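Local coordinates for protein hydrolase (Thermococcus thioreducens, PDB 6IAH) that is a magnesium-binding phosphatase of the haloacid dehalogenase superfamily with diverse substrate specificity, possibly including phosphoglycolate, at residues N202-V207 and F219-R224; M1-D6 and V195-T200; I101-N106 and E116-F121. All blocks are in the same frame, centred on the assembly; numbering follows the deposited sequence.

Contact 1. Residues N202-V207 and F219-R224; sequences NDELFV and FVMVGR
Glu204 lies over the ring of Phe219 and ends in a salt bridge with Arg224, so one helical residue takes part in both the aromatic and the ionic interaction. In the aromatic part, Glu204 CA sits 3.8 Å from the centroid of the Phe219 ring and 12° off its normal, a CH-pi contact over the face. The opposite face takes the backbone N of Met221, displaced toward the rim, and Met221 CE lies at the ring edge; the ring is thus held between the helix and its own strand. With CG anti to the backbone N, Phe219 carries CG toward the helix; there Glu204 CB meets CE2 of Phe219 at 3.6 Å and Asp203 CB approaches CE1 of the same ring at 3.7 Å. Val207 adds an aliphatic contact: its CG1 packs on Phe219 CB at 3.9 Å, while Val207 CG2 comes to the ring obliquely.

The ionic part is an end-on, two-nitrogen grip. Arg224 NH2 donates to Glu204 OE2 at 2.9 Å, and NH1 of Arg224 to OE1 of Glu204 at 3.2 Å, the latter nearly straight at 173°. Both oxygens lie close to the guanidinium plane, but the carboxylate is twisted against it; OE1 is met on its syn side, OE2 from above the carboxylate plane. Asp203, a magnesium-site residue of this protein, is a second-shell neighbour here: OD1 forms a salt bridge to Lys179, and OD2 accepts from the backbone N of the metal ligand Asp199 and of Thr200.

The helix and strand axes run antiparallel (174°) and 8.8 Å apart, as expected for the return step of the beta-alpha-beta unit formed by strand 194-198, helix 201-213 and strand 218-221 in the Rossmann-like HAD core.

Contact 2. Residues M1-D6 and V195-T200; sequences MWIVFD and VYIGDT. With MG (magnesium ion), chain B.
Asp6 CG stands anti to the backbone N (chi1 -178°) and Asp199 CG between its backbone N and carbonyl carbon (chi1 68°), and from these positions the two carboxylates converge on one magnesium ion. The site lies at the C-terminal ends of strands 2-5 and 194-198, neighbours in the parallel sheet of the Rossmann-like HAD fold, and Asp6 opens the DxD motif of that superfamily.

The strand pairing rests on four backbone hydrogen bonds that alternate in direction: Val195 N to Trp2 O, Val4 N to Val195 O, Ile197 N to Val4 O and Asp6 N to Ile197 O. The shortest, from Ile197 N to Val4 O, measures 2.8 Å. Val4 O also receives a CA-H...O contact from Tyr196 CA at 3.2 Å.

The two faces of the sheet differ in packing. On one, Ile3 lies beside Val195 and Phe5 beside Ile197, each pair pointing the same way, with Phe5 CD1 4.0 Å from CG1 of Ile197; Phe232 of helix 229-239 touches Ile3, Val195 and Ile197 there. On the other, Val4 CG1 meets the edge of the Tyr196 ring, 3.6 Å from its CD1. The ring continues past Val4, so that Tyr196 OH comes 3.3 Å from Asp6 CB; this hydroxyl is hydrogen-bonded to Val149 O and Lys179 NZ, and the same lysine forms a salt bridge with Asp6 OD1.

Asp8 O and three waters complete the six ligands of the magnesium ion. Asp6 OD2 and Asp199 OD1 are separated by 2.7 Å, a closeness explained by their shared metal, and their carboxylate planes are only 12° apart. Asp6 OD2 binds the magnesium ion at 1.9 Å, and Asp199 OD1 at 2.0 Å.

Contact 3. Residues I101-N106 and E116-F121; sequences IERVFN and ERLFDF
Arg103 reaches from its helix to the backbone carbonyl of Glu116, and this acceptor takes two N-H groups from one guanidinium. The stronger bond runs from Arg103 NE to Glu116 O at 2.9 Å, with an N-H...O angle of 148°; the donor lies nearly on the extension of the carbonyl bond, and the oxygen is tilted 16° out of the guanidinium plane. The second, from Arg103 NH2 to Glu116 O, is weak at 3.2 Å. Arg117 O lies obliquely to the same guanidinium, 3.5 Å from Arg103 NH2. An extended chain from CG to NE carries NE out to the loop.

Segment 116-121 is irregular and follows helix 100-110, the last helix of the helical region, residues 17-110, inserted between strands of the core, consistent with a HAD cap domain; the contact folds the loop back on the helix it has just left. Thr107 OG1 ties the two backbones as well, being hydrogen-bonded to Arg103 O and Leu118 N.

Leu118 supplies the apolar contacts, crossing Arg103 at about a right angle. Its CD1 sits 3.4 Å above the guanidinium plane, toward the rim, while its other methyl, CD2, meets Val104 CG2 at 4.0 Å. Tyr28 of helix 17-32 touches both Val104 and Leu118.

In the fold
Contacts 1 and 2 adjoin, their centres about 8 Å apart, and share one sheet: strand 194-198 pairs with strand 2-5 in contact 2 and, through probable bonds from Gly198 to Val220 and Val222, with the edge strand of contact 1. Contact 2 is buried and combines regular backbone pairing with metal ligation; contact 1 is partly buried, with Asp203, Val207 and Met221 buried and Arg224 exposed. Contact 3 is a surface contact about 33 Å from contact 2 between centres, on the opposite side of the chain's centre, nested in the long loop that contact 2 closes. There a side chain bonds a loop carbonyl, with neither sheet pairing nor metal.

Contact 1. Residues N202-V207 and F219-R224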
loop_
_atom_site.group_PDB
_atom_site.type_symbol
_atom_site.label_atom_id
_atom_site.label_comp_id
_atom_site.label_asym_id
_atom_site.label_seq_id
_atom_site.Cartn_x
_atom_site.Cartn_y
_atom_site.Cartn_z
ATOM N N ASN A 202 -8.863 8.073 -0.466
ATOM C CA ASN A 202 -9.518 6.814 -0.100
ATOM C C ASN A 202 -9.647 6.669 1.413
ATOM O O ASN A 202 -10.653 6.139 1.902
ATOM C CB ASN A 202 -8.827 5.573 -0.733
ATOM C CG ASN A 202 -9.737 4.327 -0.694
ATOM O OD1 ASN A 202 -9.521 3.430 0.070
ATOM N ND2 ASN A 202 -10.758 4.297 -1.540
ATOM N N ASP A 203 -8.652 7.137 2.143
ATOM C CA ASP A 203 -8.716 7.205 3.606
ATOM C C ASP A 203 -9.830 8.128 4.100
ATOM O O ASP A 203 -10.580 7.811 5.050
ATOM C CB ASP A 203 -7.373 7.642 4.198
ATOM C CG ASP A 203 -6.253 6.638 3.935
ATOM O OD1 ASP A 203 -6.480 5.391 4.028
ATOM O OD2 ASP A 203 -5.136 7.104 3.600
ATOM N N GLU A 204 -9.973 9.254 3.411
ATOM C CA GLU A 204 -11.032 10.220 3.720
ATOM C C GLU A 204 -12.411 9.638 3.501
ATOM O O GLU A 204 -13.294 9.702 4.386
ATOM C CB GLU A 204 -10.859 11.489 2.889
ATOM C CG GLU A 204 -11.742 12.616 3.385
ATOM C CD GLU A 204 -11.168 13.985 3.085
ATOM O OE1 GLU A 204 -10.674 14.096 1.975
ATOM O OE2 GLU A 204 -11.187 14.915 3.961
ATOM N N LEU A 205 -12.550 8.936 2.373
ATOM C CA LEU A 205 -13.784 8.235 2.036
ATOM C C LEU A 205 -14.139 7.160 3.030
ATOM O O LEU A 205 -15.351 6.982 3.435
ATOM C CB LEU A 205 -13.641 7.639 0.626
ATOM C CG LEU A 205 -14.721 6.727 0.090
ATOM C CD1 LEU A 205 -16.166 7.270 0.180
ATOM C CD2 LEU A 205 -14.376 6.370 -1.347
ATOM N N PHE A 206 -13.108 6.391 3.426
ATOM C CA PHE A 206 -13.256 5.392 4.483
ATOM C C PHE A 206 -14.020 5.960 5.696
ATOM O O PHE A 206 -14.977 5.336 6.277
ATOM C CB PHE A 206 -11.821 4.902 4.839
ATOM C CG PHE A 206 -11.689 3.997 6.027
ATOM C CD1 PHE A 206 -12.540 2.903 6.220
ATOM C CD2 PHE A 206 -10.604 4.163 6.902
ATOM C CE1 PHE A 206 -12.337 2.022 7.262
ATOM C CE2 PHE A 206 -10.402 3.257 7.947
ATOM C CZ PHE A 206 -11.296 2.219 8.140
ATOM N N VAL A 207 -13.509 7.074 6.186
ATOM C CA VAL A 207 -14.085 7.710 7.389
ATOM C C VAL A 207 -15.462 8.369 7.058
ATOM O O VAL A 207 -16.419 8.202 7.829
ATOM C CB VAL A 207 -13.115 8.721 8.037
ATOM C CG1 VAL A 207 -13.742 9.396 9.214
ATOM C CG2 VAL A 207 -11.828 8.026 8.475
ATOM N N PHE A 219 -11.155 12.641 10.985
ATOM C CA PHE A 219 -10.217 12.241 10.009
ATOM C C PHE A 219 -9.204 13.352 9.863
ATOM O O PHE A 219 -9.595 14.518 9.828
ATOM C CB PHE A 219 -10.890 11.994 8.636
ATOM C CG PHE A 219 -9.893 11.824 7.511
ATOM C CD1 PHE A 219 -9.068 10.663 7.452
ATOM C CD2 PHE A 219 -9.687 12.844 6.550
ATOM C CE1 PHE A 219 -8.129 10.515 6.452
ATOM C CE2 PHE A 219 -8.741 12.684 5.552
ATOM C CZ PHE A 219 -7.964 11.512 5.486
ATOM N N VAL A 220 -7.918 12.988 9.804
ATOM C CA VAL A 220 -6.821 13.939 9.553
ATOM C C VAL A 220 -5.977 13.447 8.397
ATOM O O VAL A 220 -5.525 12.270 8.376
ATOM C CB VAL A 220 -5.997 14.120 10.860
ATOM C CG1 VAL A 220 -4.684 14.859 10.644
ATOM C CG2 VAL A 220 -6.842 14.846 11.895
ATOM N N MET A 221 -5.675 14.342 7.469
ATOM C CA MET A 221 -4.907 13.974 6.332
ATOM C C MET A 221 -3.556 14.598 6.450
ATOM O O MET A 221 -3.447 15.818 6.419
ATOM C CB MET A 221 -5.561 14.402 5.036
ATOM C CG MET A 221 -4.707 13.970 3.841
ATOM S SD MET A 221 -5.333 14.378 2.224
ATOM C CE MET A 221 -6.810 13.341 2.185
ATOM N N VAL A 222 -2.519 13.761 6.547
ATOM C CA VAL A 222 -1.152 14.261 6.635
ATOM C C VAL A 222 -0.811 15.033 5.388
ATOM O O VAL A 222 -1.270 14.667 4.311
ATOM C CB VAL A 222 -0.121 13.185 6.970
ATOM C CG1 VAL A 222 -0.453 12.591 8.329
ATOM C CG2 VAL A 222 -0.041 12.107 5.877
ATOM N N GLY A 223 -0.079 16.125 5.546
ATOM C CA GLY A 223 0.338 16.964 4.398
ATOM C C GLY A 223 -0.730 17.956 3.897
ATOM O O GLY A 223 -0.459 18.787 2.999
ATOM N N ARG A 224 -1.938 17.836 4.411
ATOM C CA ARG A 224 -2.997 18.816 4.184
ATOM C C ARG A 224 -3.457 19.432 5.487
ATOM O O ARG A 224 -3.493 20.650 5.613
ATOM C CB ARG A 224 -4.162 18.138 3.476
ATOM C CG ARG A 224 -5.192 19.078 2.873
ATOM C CD ARG A 224 -6.379 18.274 2.393
ATOM N NE ARG A 224 -7.143 17.741 3.532
ATOM C CZ ARG A 224 -8.125 16.862 3.439
ATOM N NH1 ARG A 224 -8.488 16.381 2.265
ATOM N NH2 ARG A 224 -8.768 16.464 4.550
#

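Contact 2. Residues M1-D6 and V195-T200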
loop_
_atom_site.group_PDB
_atom_site.type_symbol
_atom_site.label_atom_id
_atom_site.label_comp_id
_atom_site.label_asym_id
_atom_site.label_seq_id
_atom_site.Cartn_x
_atom_site.Cartn_y
_atom_site.Cartn_z
ATOM N N MET A 1 -9.612 7.819 24.085
ATOM C CA MET A 1 -9.879 8.171 22.687
ATOM C C MET A 1 -8.940 7.316 21.844
ATOM O O MET A 1 -7.789 7.079 22.246
ATOM C CB MET A 1 -9.613 9.683 22.459
ATOM C CG MET A 1 -10.385 10.630 23.383
ATOM S SD MET A 1 -12.154 10.748 23.013
ATOM C CE MET A 1 -12.057 11.532 21.393
ATOM N N TRP A 2 -9.414 6.877 20.672
ATOM C CA TRP A 2 -8.600 6.094 19.719
ATOM C C TRP A 2 -7.827 7.027 18.821
ATOM O O TRP A 2 -8.380 7.998 18.375
ATOM C CB TRP A 2 -9.485 5.248 18.841
ATOM C CG TRP A 2 -9.936 3.924 19.469
ATOM C CD1 TRP A 2 -11.057 3.729 20.165
ATOM C CD2 TRP A 2 -9.271 2.647 19.410
ATOM N NE1 TRP A 2 -11.162 2.425 20.550
ATOM C CE2 TRP A 2 -10.061 1.737 20.125
ATOM C CE3 TRP A 2 -8.096 2.185 18.833
ATOM C CZ2 TRP A 2 -9.718 0.393 20.243
ATOM C CZ3 TRP A 2 -7.778 0.860 18.910
ATOM C CH2 TRP A 2 -8.565 -0.034 19.626
ATOM N N ILE A 3 -6.568 6.721 18.583
ATOM C CA ILE A 3 -5.844 7.256 17.433
ATOM C C ILE A 3 -5.501 6.019 16.535
ATOM O O ILE A 3 -4.747 5.140 16.916
ATOM C CB ILE A 3 -4.604 8.029 17.830
ATOM C CG1 ILE A 3 -4.953 9.208 18.775
ATOM C CG2 ILE A 3 -3.843 8.515 16.613
ATOM C CD1 ILE A 3 -3.759 9.898 19.347
ATOM N N VAL A 4 -6.086 6.003 15.350
ATOM C CA VAL A 4 -5.952 4.934 14.374
ATOM C C VAL A 4 -5.196 5.469 13.185
ATOM O O VAL A 4 -5.480 6.571 12.718
ATOM C CB VAL A 4 -7.271 4.380 13.982
ATOM C CG1 VAL A 4 -7.097 3.074 13.193
ATOM C CG2 VAL A 4 -8.087 4.049 15.242
ATOM N N PHE A 5 -4.247 4.686 12.720
ATOM C CA PHE A 5 -3.345 5.121 11.628
ATOM C C PHE A 5 -3.493 4.189 10.407
ATOM O O PHE A 5 -3.689 2.957 10.502
ATOM C CB PHE A 5 -1.865 5.022 12.050
ATOM C CG PHE A 5 -1.541 5.620 13.365
ATOM C CD1 PHE A 5 -1.219 6.967 13.454
ATOM C CD2 PHE A 5 -1.466 4.802 14.524
ATOM C CE1 PHE A 5 -0.886 7.519 14.675
ATOM C CE2 PHE A 5 -1.134 5.348 15.746
ATOM C CZ PHE A 5 -0.817 6.724 15.816
ATOM N N ASP A 6 -3.369 4.796 9.243
ATOM C CA ASP A 6 -2.862 4.130 8.049
ATOM C C ASP A 6 -1.359 3.900 8.267
ATOM O O ASP A 6 -0.730 4.584 9.080
ATOM C CB ASP A 6 -3.105 5.041 6.818
ATOM C CG ASP A 6 -2.644 4.415 5.477
ATOM O OD1 ASP A 6 -2.805 3.201 5.244
ATOM O OD2 ASP A 6 -2.109 5.185 4.660
ATOM N N VAL A 195 -9.965 9.273 16.120
ATOM C CA VAL A 195 -9.535 9.863 14.877
ATOM C C VAL A 195 -8.747 8.829 14.033
ATOM O O VAL A 195 -8.026 7.988 14.601
ATOM C CB VAL A 195 -8.688 11.123 15.140
ATOM C CG1 VAL A 195 -7.468 10.845 16.009
ATOM C CG2 VAL A 195 -8.291 11.837 13.832
ATOM N N TYR A 196 -8.893 8.928 12.696
ATOM C CA TYR A 196 -8.118 8.154 11.753
ATOM C C TYR A 196 -7.184 9.109 11.064
ATOM O O TYR A 196 -7.634 10.121 10.582
ATOM C CB TYR A 196 -8.991 7.459 10.707
ATOM C CG TYR A 196 -8.234 6.442 9.881
ATOM C CD1 TYR A 196 -7.861 5.204 10.415
ATOM C CD2 TYR A 196 -7.837 6.718 8.565
ATOM C CE1 TYR A 196 -7.129 4.288 9.653
ATOM C CE2 TYR A 196 -7.130 5.798 7.791
ATOM C CZ TYR A 196 -6.756 4.595 8.333
ATOM O OH TYR A 196 -6.016 3.700 7.572
ATOM N N ILE A 197 -5.913 8.728 10.971
ATOM C CA ILE A 197 -4.852 9.520 10.253
ATOM C C ILE A 197 -4.499 8.822 8.949
ATOM O O ILE A 197 -3.972 7.705 8.996
ATOM C CB ILE A 197 -3.578 9.626 11.107
ATOM C CG1 ILE A 197 -3.866 9.904 12.591
ATOM C CG2 ILE A 197 -2.597 10.631 10.477
ATOM C CD1 ILE A 197 -4.787 11.055 12.857
ATOM N N GLY A 198 -4.811 9.477 7.796
ATOM C CA GLY A 198 -4.604 8.934 6.462
ATOM C C GLY A 198 -3.731 9.918 5.666
ATOM O O GLY A 198 -3.446 10.991 6.147
ATOM N N ASP A 199 -3.288 9.457 4.514
ATOM C CA ASP A 199 -2.566 10.301 3.511
ATOM C C ASP A 199 -3.340 10.429 2.172
ATOM O O ASP A 199 -2.951 11.188 1.356
ATOM C CB ASP A 199 -1.164 9.753 3.310
ATOM C CG ASP A 199 -1.133 8.392 2.633
ATOM O OD1 ASP A 199 -1.773 7.396 3.095
ATOM O OD2 ASP A 199 -0.424 8.277 1.616
ATOM N N THR A 200 -4.425 9.685 1.946
ATOM C CA THR A 200 -5.078 9.716 0.638
ATOM C C THR A 200 -6.548 10.003 0.732
ATOM O O THR A 200 -7.132 9.874 1.789
ATOM C CB THR A 200 -4.908 8.402 -0.153
ATOM O OG1 THR A 200 -5.597 7.325 0.507
ATOM C CG2 THR A 200 -3.480 8.113 -0.399
HETATM MG MG MG B . -1.619 5.385 2.818
HETATM O O HOH W 1 -1.669 3.419 2.459
HETATM O O HOH W 2 -0.763 5.734 1.053
HETATM O O HOH W 3 -3.636 5.614 2.245
#

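Contact 3. Residues I101-N106 and E116-F121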
loop_
_atom_site.group_PDB
_atom_site.type_symbol
_atom_site.label_atom_id
_atom_site.label_comp_id
_atom_site.label_asym_id
_atom_site.label_seq_id
_atom_site.Cartn_x
_atom_site.Cartn_y
_atom_site.Cartn_z
ATOM N N ILE A 101 4.590 -14.482 -12.051
ATOM C CA ILE A 101 4.829 -13.097 -11.734
ATOM C C ILE A 101 4.906 -12.866 -10.240
ATOM O O ILE A 101 5.747 -12.115 -9.757
ATOM C CB ILE A 101 3.781 -12.187 -12.371
ATOM C CG1 ILE A 101 4.076 -12.110 -13.854
ATOM C CG2 ILE A 101 3.860 -10.768 -11.770
ATOM C CD1 ILE A 101 3.029 -11.461 -14.707
ATOM N N GLU A 102 4.010 -13.511 -9.516
ATOM C CA GLU A 102 3.958 -13.371 -8.099
ATOM C C GLU A 102 5.215 -13.854 -7.415
ATOM O O GLU A 102 5.685 -13.201 -6.486
ATOM C CB GLU A 102 2.747 -14.142 -7.589
ATOM C CG GLU A 102 2.671 -14.284 -6.102
ATOM C CD GLU A 102 1.319 -14.833 -5.720
ATOM O OE1 GLU A 102 0.337 -14.291 -6.220
ATOM O OE2 GLU A 102 1.270 -15.816 -4.978
ATOM N N ARG A 103 5.773 -14.959 -7.877
ATOM C CA ARG A 103 6.969 -15.498 -7.330
ATOM C C ARG A 103 8.120 -14.515 -7.560
ATOM O O ARG A 103 8.931 -14.259 -6.637
ATOM C CB ARG A 103 7.285 -16.880 -7.933
ATOM C CG ARG A 103 8.282 -17.620 -7.107
ATOM C CD ARG A 103 8.933 -18.801 -7.782
ATOM N NE ARG A 103 9.875 -19.434 -6.851
ATOM C CZ ARG A 103 10.356 -20.669 -6.958
ATOM N NH1 ARG A 103 10.027 -21.439 -7.992
ATOM N NH2 ARG A 103 11.174 -21.150 -6.014
ATOM N N VAL A 104 8.180 -13.950 -8.752
ATOM C CA VAL A 104 9.283 -12.992 -9.065
ATOM C C VAL A 104 9.080 -11.665 -8.269
ATOM O O VAL A 104 10.011 -11.152 -7.654
ATOM C CB VAL A 104 9.346 -12.701 -10.556
ATOM C CG1 VAL A 104 10.245 -11.483 -10.845
ATOM C CG2 VAL A 104 9.810 -13.930 -11.334
ATOM N N PHE A 105 7.850 -11.161 -8.222
ATOM C CA PHE A 105 7.586 -9.935 -7.477
ATOM C C PHE A 105 8.007 -10.105 -6.009
ATOM O O PHE A 105 8.662 -9.239 -5.419
ATOM C CB PHE A 105 6.114 -9.528 -7.599
ATOM C CG PHE A 105 5.803 -8.149 -7.074
ATOM C CD1 PHE A 105 5.794 -7.892 -5.707
ATOM C CD2 PHE A 105 5.535 -7.105 -7.934
ATOM C CE1 PHE A 105 5.509 -6.617 -5.234
ATOM C CE2 PHE A 105 5.213 -5.851 -7.466
ATOM C CZ PHE A 105 5.201 -5.604 -6.113
ATOM N N ASN A 106 7.555 -11.192 -5.380
ATOM C CA ASN A 106 7.838 -11.389 -4.000
ATOM C C ASN A 106 9.362 -11.582 -3.730
ATOM O O ASN A 106 9.883 -11.143 -2.686
ATOM C CB ASN A 106 7.033 -12.579 -3.431
ATOM C CG ASN A 106 5.576 -12.242 -3.149
ATOM O OD1 ASN A 106 5.188 -11.098 -2.993
ATOM N ND2 ASN A 106 4.758 -13.270 -3.071
ATOM N N GLU A 116 9.951 -18.920 -0.543
ATOM C CA GLU A 116 9.952 -19.526 -1.859
ATOM C C GLU A 116 10.678 -18.632 -2.896
ATOM O O GLU A 116 10.362 -18.723 -4.052
ATOM C CB GLU A 116 8.501 -19.811 -2.290
ATOM C CG GLU A 116 7.790 -20.913 -1.474
ATOM C CD GLU A 116 7.306 -20.457 -0.105
ATOM O OE1 GLU A 116 6.986 -19.243 0.084
ATOM O OE2 GLU A 116 7.260 -21.327 0.792
ATOM N N ARG A 117 11.670 -17.833 -2.460
ATOM C CA ARG A 117 12.455 -16.959 -3.354
ATOM C C ARG A 117 12.985 -17.704 -4.562
ATOM O O ARG A 117 13.361 -18.863 -4.430
ATOM C CB ARG A 117 13.645 -16.338 -2.630
ATOM C CG ARG A 117 14.830 -17.253 -2.294
ATOM C CD ARG A 117 15.911 -16.447 -1.587
ATOM N NE ARG A 117 17.231 -17.065 -1.443
ATOM C CZ ARG A 117 17.842 -17.154 -0.267
ATOM N NH1 ARG A 117 17.229 -16.680 0.793
ATOM N NH2 ARG A 117 19.026 -17.691 -0.158
ATOM N N LEU A 118 13.045 -17.032 -5.713
ATOM C CA LEU A 118 13.523 -17.662 -6.918
ATOM C C LEU A 118 15.042 -17.523 -7.008
ATOM O O LEU A 118 15.706 -18.385 -7.592
ATOM C CB LEU A 118 12.783 -17.062 -8.108
ATOM C CG LEU A 118 12.991 -17.689 -9.482
ATOM C CD1 LEU A 118 12.289 -19.039 -9.624
ATOM C CD2 LEU A 118 12.538 -16.702 -10.550
ATOM N N PHE A 119 15.583 -16.467 -6.407
ATOM C CA PHE A 119 16.994 -16.249 -6.267
ATOM C C PHE A 119 17.213 -15.373 -5.028
ATOM O O PHE A 119 16.255 -14.778 -4.485
ATOM C CB PHE A 119 17.528 -15.527 -7.517
ATOM C CG PHE A 119 16.631 -14.440 -8.030
ATOM C CD1 PHE A 119 15.659 -14.698 -8.985
ATOM C CD2 PHE A 119 16.784 -13.114 -7.584
ATOM C CE1 PHE A 119 14.837 -13.668 -9.463
ATOM C CE2 PHE A 119 15.971 -12.079 -8.057
ATOM C CZ PHE A 119 14.979 -12.354 -8.998
ATOM N N ASP A 120 18.452 -15.275 -4.593
ATOM C CA ASP A 120 18.827 -14.460 -3.449
ATOM C C ASP A 120 18.808 -12.995 -3.911
ATOM O O ASP A 120 19.368 -12.636 -4.936
ATOM C CB ASP A 120 20.228 -14.889 -2.917
ATOM C CG ASP A 120 20.583 -14.270 -1.523
ATOM O OD1 ASP A 120 19.731 -13.678 -0.857
ATOM O OD2 ASP A 120 21.735 -14.393 -1.053
ATOM N N PHE A 121 18.111 -12.154 -3.157
ATOM C CA PHE A 121 17.939 -10.773 -3.495
ATOM C C PHE A 121 17.669 -10.026 -2.198
ATOM O O PHE A 121 16.952 -10.571 -1.271
ATOM C CB PHE A 121 16.788 -10.536 -4.483
ATOM C CG PHE A 121 16.768 -9.152 -5.059
ATOM C CD1 PHE A 121 17.557 -8.826 -6.141
ATOM C CD2 PHE A 121 15.980 -8.148 -4.493
ATOM C CE1 PHE A 121 17.573 -7.517 -6.659
ATOM C CE2 PHE A 121 15.934 -6.873 -5.035
ATOM C CZ PHE A 121 16.764 -6.547 -6.106
#